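Local coordinates for aldo-keto reductase family 1 member C1 (Caenorhabditis elegans, PDB 1QWK), which probably reduces aldehydes or sugars with NADPH, as an aldose reductase-like member of the aldo-keto reductase family built on a TIM barrel, at residues I8-G13 / A147-V152; R162-G167 / K192-S197. One frame throughout, in Å; residues are numbered along the deposited sequence.

Contact 1 (I8-G13 / A147-V152); sequences IKLSNG and AKAVGV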
loop_
_atom_site.group_PDB
_atom_site.type_symbol
_atom_site.label_atom_id
_atom_site.label_comp_id
_atom_site.label_asym_id
_atom_site.label_seq_id
_atom_site.Cartn_x
_atom_site.Cartn_y
_atom_site.Cartn_z
ATOM N N ILE A 8 13.994 -1.646 -0.946
ATOM C CA ILE A 8 14.232 -1.598 0.490
ATOM C C ILE A 8 14.494 -3.041 0.903
ATOM O O ILE A 8 13.776 -3.952 0.485
ATOM C CB ILE A 8 12.992 -1.065 1.249
ATOM C CG1 ILE A 8 12.831 0.433 0.982
ATOM C CG2 ILE A 8 13.117 -1.337 2.746
ATOM C CD1 ILE A 8 14.010 1.267 1.435
ATOM N N LYS A 9 15.530 -3.256 1.707
ATOM C CA LYS A 9 15.865 -4.601 2.154
ATOM C C LYS A 9 15.080 -4.940 3.417
ATOM O O LYS A 9 15.209 -4.265 4.439
ATOM C CB LYS A 9 17.370 -4.706 2.423
ATOM C CG LYS A 9 17.853 -6.112 2.725
ATOM C CD LYS A 9 19.359 -6.136 2.970
ATOM C CE LYS A 9 19.864 -7.554 3.207
ATOM N NZ LYS A 9 19.622 -8.434 2.026
ATOM N N LEU A 10 14.249 -5.977 3.331
ATOM C CA LEU A 10 13.452 -6.421 4.473
ATOM C C LEU A 10 14.366 -7.142 5.472
ATOM O O LEU A 10 15.473 -7.552 5.118
ATOM C CB LEU A 10 12.327 -7.352 4.005
ATOM C CG LEU A 10 11.365 -6.764 2.962
ATOM C CD1 LEU A 10 10.237 -7.748 2.677
ATOM C CD2 LEU A 10 10.797 -5.444 3.475
ATOM N N SER A 11 13.905 -7.306 6.711
ATOM C CA SER A 11 14.724 -7.943 7.747
ATOM C C SER A 11 15.195 -9.365 7.432
ATOM O O SER A 11 16.171 -9.834 8.018
ATOM C CB SER A 11 13.997 -7.925 9.098
ATOM O OG SER A 11 12.835 -8.729 9.086
ATOM N N ASN A 12 14.519 -10.047 6.511
ATOM C CA ASN A 12 14.919 -11.401 6.144
ATOM C C ASN A 12 15.740 -11.433 4.852
ATOM O O ASN A 12 15.990 -12.502 4.290
ATOM C CB ASN A 12 13.692 -12.312 6.012
ATOM C CG ASN A 12 12.777 -11.900 4.878
ATOM O OD1 ASN A 12 12.910 -10.811 4.328
ATOM N ND2 ASN A 12 11.835 -12.773 4.527
ATOM N N GLY A 13 16.155 -10.258 4.386
ATOM C CA GLY A 13 16.970 -10.179 3.185
ATOM C C GLY A 13 16.242 -9.948 1.876
ATOM O O GLY A 13 16.871 -9.621 0.867
ATOM N N ALA A 147 4.780 -17.549 0.961
ATOM C CA ALA A 147 5.023 -16.107 0.920
ATOM C C ALA A 147 6.481 -15.862 1.298
ATOM O O ALA A 147 6.961 -16.403 2.293
ATOM C CB ALA A 147 4.092 -15.389 1.895
ATOM N N LYS A 148 7.184 -15.051 0.510
ATOM C CA LYS A 148 8.595 -14.763 0.774
ATOM C C LYS A 148 8.796 -13.787 1.929
ATOM O O LYS A 148 9.916 -13.605 2.405
ATOM C CB LYS A 148 9.274 -14.204 -0.483
ATOM C CG LYS A 148 9.249 -15.150 -1.679
ATOM C CD LYS A 148 10.027 -16.426 -1.408
ATOM C CE LYS A 148 10.137 -17.280 -2.666
ATOM N NZ LYS A 148 10.915 -18.530 -2.426
ATOM N N ALA A 149 7.706 -13.170 2.369
ATOM C CA ALA A 149 7.726 -12.213 3.469
ATOM C C ALA A 149 6.285 -12.033 3.934
ATOM O O ALA A 149 5.346 -12.238 3.158
ATOM C CB ALA A 149 8.304 -10.868 2.999
ATOM N N VAL A 150 6.102 -11.653 5.194
ATOM C CA VAL A 150 4.765 -11.461 5.734
ATOM C C VAL A 150 4.672 -10.161 6.517
ATOM O O VAL A 150 5.673 -9.656 7.030
ATOM C CB VAL A 150 4.337 -12.643 6.648
ATOM C CG1 VAL A 150 3.989 -13.862 5.789
ATOM C CG2 VAL A 150 5.448 -12.989 7.624
ATOM N N GLY A 151 3.465 -9.618 6.604
ATOM C CA GLY A 151 3.280 -8.366 7.311
ATOM C C GLY A 151 1.835 -8.048 7.615
ATOM O O GLY A 151 0.953 -8.895 7.489
ATOM N N VAL A 152 1.600 -6.800 7.998
ATOM C CA VAL A 152 0.273 -6.358 8.378
ATOM C C VAL A 152 -0.102 -5.009 7.769
ATOM O O VAL A 152 0.755 -4.265 7.285
ATOM C CB VAL A 152 0.190 -6.242 9.907
ATOM C CG1 VAL A 152 0.609 -7.568 10.551
ATOM C CG2 VAL A 152 1.113 -5.118 10.383
#
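Asn12 and Leu10 of the N-terminal hairpin turn meet Lys148 and Ala149, on the chain leading into barrel strand 150-153, in a small mixed contact, one hydrogen bond beside one apolar touch. A hairpin across the bottom of the barrel, where the N-terminal ends of the strands lie, is a family feature of aldo-keto reductases. Its turn here is type I, Leu10 to Gly13, closed by Gly13 N to Leu10 O. With CG between the backbone N and the carbonyl carbon (chi1 65°), the Asn12 amide points across, ND2 lying 3.0 Å from Lys148 O. The approach is in the carbonyl plane, and the acceptor sits nearly in the amide plane, but the N-H...O angle is a bent 138°. Tyr142 OH also bonds ND2, and Val14 N holds OD1, so the amide's flip is fixed. Alongside, Leu10 CD1 rests 3.7 Å from Ala149 CB, both residues buried. A leucine in place of Asn12 would probably leave Lys148 O and Tyr142 OH without this partner and Val14 N without its acceptor. On the barrel side, Ala149 also packs on Leu110 of strand 110-113, while Val150 points away from the hairpin and touches Trp135, Phe138 and Tyr142 of helix 131-143.

Contact 2 (R162-G167 / K192-S197); sequences RALALG and KKHNIS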
loop_
_atom_site.group_PDB
_atom_site.type_symbol
_atom_site.label_atom_id
_atom_site.label_comp_id
_atom_site.label_asym_id
_atom_site.label_seq_id
_atom_site.Cartn_x
_atom_site.Cartn_y
_atom_site.Cartn_z
ATOM N N ARG A 162 2.464 -6.997 20.032
ATOM C CA ARG A 162 1.933 -8.259 20.532
ATOM C C ARG A 162 2.300 -9.402 19.592
ATOM O O ARG A 162 2.548 -10.526 20.034
ATOM C CB ARG A 162 0.417 -8.163 20.704
ATOM C CG ARG A 162 -0.005 -7.309 21.897
ATOM C CD ARG A 162 -1.466 -6.898 21.803
ATOM N NE ARG A 162 -2.371 -8.035 21.691
ATOM C CZ ARG A 162 -3.611 -7.951 21.223
ATOM N NH1 ARG A 162 -4.090 -6.777 20.825
ATOM N NH2 ARG A 162 -4.367 -9.039 21.138
ATOM N N ALA A 163 2.344 -9.115 18.294
ATOM C CA ALA A 163 2.702 -10.133 17.310
ATOM C C ALA A 163 4.193 -10.451 17.416
ATOM O O ALA A 163 4.592 -11.617 17.376
ATOM C CB ALA A 163 2.367 -9.646 15.901
ATOM N N LEU A 164 5.014 -9.415 17.565
ATOM C CA LEU A 164 6.462 -9.596 17.672
ATOM C C LEU A 164 6.863 -10.382 18.910
ATOM O O LEU A 164 7.773 -11.210 18.860
ATOM C CB LEU A 164 7.165 -8.236 17.703
ATOM C CG LEU A 164 7.095 -7.377 16.440
ATOM C CD1 LEU A 164 7.753 -6.037 16.706
ATOM C CD2 LEU A 164 7.792 -8.100 15.291
ATOM N N ALA A 165 6.173 -10.119 20.015
ATOM C CA ALA A 165 6.452 -10.768 21.290
ATOM C C ALA A 165 6.324 -12.288 21.263
ATOM O O ALA A 165 6.869 -12.968 22.127
ATOM C CB ALA A 165 5.534 -10.194 22.367
ATOM N N LEU A 166 5.605 -12.819 20.278
ATOM C CA LEU A 166 5.417 -14.262 20.166
ATOM C C LEU A 166 6.717 -15.008 19.894
ATOM O O LEU A 166 6.810 -16.210 20.143
ATOM C CB LEU A 166 4.421 -14.578 19.053
ATOM C CG LEU A 166 2.994 -14.070 19.246
ATOM C CD1 LEU A 166 2.153 -14.471 18.039
ATOM C CD2 LEU A 166 2.405 -14.656 20.520
ATOM N N GLY A 167 7.709 -14.299 19.367
ATOM C CA GLY A 167 8.984 -14.928 19.082
ATOM C C GLY A 167 8.964 -15.797 17.838
ATOM O O GLY A 167 9.792 -16.694 17.688
ATOM N N LYS A 192 10.763 1.618 12.534
ATOM C CA LYS A 192 12.205 1.711 12.348
ATOM C C LYS A 192 12.918 1.025 13.510
ATOM O O LYS A 192 13.901 0.309 13.312
ATOM C CB LYS A 192 12.641 3.176 12.259
ATOM C CG LYS A 192 12.260 3.863 10.958
ATOM C CD LYS A 192 12.602 5.347 10.997
ATOM C CE LYS A 192 12.356 6.024 9.652
ATOM N NZ LYS A 192 13.299 5.565 8.595
ATOM N N LYS A 193 12.409 1.234 14.719
ATOM C CA LYS A 193 13.002 0.637 15.908
ATOM C C LYS A 193 12.997 -0.884 15.878
ATOM O O LYS A 193 13.914 -1.519 16.399
ATOM C CB LYS A 193 12.272 1.110 17.168
ATOM C CG LYS A 193 12.561 2.546 17.564
ATOM C CD LYS A 193 11.993 2.840 18.945
ATOM C CE LYS A 193 12.360 4.234 19.430
ATOM N NZ LYS A 193 11.775 5.307 18.577
ATOM N N HIS A 194 11.967 -1.465 15.267
ATOM C CA HIS A 194 11.840 -2.921 15.190
ATOM C C HIS A 194 12.177 -3.482 13.812
ATOM O O HIS A 194 11.791 -4.604 13.485
ATOM C CB HIS A 194 10.421 -3.336 15.584
ATOM C CG HIS A 194 10.049 -2.945 16.980
ATOM N ND1 HIS A 194 10.526 -3.609 18.090
ATOM C CD2 HIS A 194 9.287 -1.929 17.447
ATOM C CE1 HIS A 194 10.073 -3.016 19.182
ATOM N NE2 HIS A 194 9.320 -1.994 18.820
ATOM N N ASN A 195 12.899 -2.704 13.012
ATOM C CA ASN A 195 13.302 -3.126 11.672
ATOM C C ASN A 195 12.133 -3.607 10.819
ATOM O O ASN A 195 12.215 -4.635 10.138
ATOM C CB ASN A 195 14.364 -4.231 11.751
ATOM C CG ASN A 195 15.655 -3.756 12.386
ATOM O OD1 ASN A 195 16.285 -2.811 11.911
ATOM N ND2 ASN A 195 16.062 -4.417 13.465
ATOM N N ILE A 196 11.038 -2.860 10.865
ATOM C CA ILE A 196 9.853 -3.195 10.082
ATOM C C ILE A 196 9.761 -2.172 8.951
ATOM O O ILE A 196 9.761 -0.967 9.206
ATOM C CB ILE A 196 8.568 -3.101 10.940
ATOM C CG1 ILE A 196 8.657 -4.073 12.126
ATOM C CG2 ILE A 196 7.344 -3.422 10.080
ATOM C CD1 ILE A 196 7.480 -3.974 13.085
ATOM N N SER A 197 9.695 -2.637 7.707
ATOM C CA SER A 197 9.593 -1.711 6.592
ATOM C C SER A 197 8.188 -1.114 6.603
ATOM O O SER A 197 7.243 -1.741 7.090
ATOM C CB SER A 197 9.869 -2.420 5.254
ATOM O OG SER A 197 8.861 -3.364 4.940
#
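Leu164 meets His194 and Ile196 through a single methyl, CD1, where the C-terminal part of helix 157-164 faces the end of helix 185-193 and the loop leading to strand 197-201, in the outer layer of the barrel. The first interaction is CH-pi: Leu164 CD1 stands over one face of the His194 imidazole, 4.2 Å from its centroid and 28° off the normal. It is displaced toward the CG-ND1 side of the ring, with CG and ND1 of His194 each 3.9 Å from Leu164 CD1. The second is aliphatic, a looser touch of 4.2 Å between Leu164 CD1 and Ile196 CD1. Leu164 CG is anti to its carbonyl carbon (chi1 -66°), and the extended second torsion (176°) carries CD1 out to where it touches both partners. Backbone bonds shape both segments: Gly167 N to Leu164 O closes a type I turn from Leu164 to Gly167, and a Schellman motif with Asn195 as its C-prime residue ends helix 185-193. Phe190, one turn back on that helix, also meets the His194 ring. No hydrogen bond or salt bridge crosses between the segments, so the contact depends on shape and dispersion, with little directional restraint beyond the methyl's seat over the ring.

Overall arrangement
Contacts 1 and 2 lie on the same side of the chain's centre, their own centres about 12 Å apart. Both are partly buried, but contact 1 is nearer the middle, its centre about 14 Å from the chain centre against 19 Å, and joins the N-terminal hairpin to a barrel strand; contact 2 joins helix 157-164 to the end of helix 185-193 and the loop after it, at the barrel's outer layer, with an exposed His194 and a buried Ile196. Strand 150-153 and helix 157-164 follow each other in the chain, tying the two together. They also touch directly, Leu10 CD2 lying 3.2 Å from Ser197 OG. Contact 1 adds a directional amide bond; contact 2 has only nonpolar and CH-pi packing.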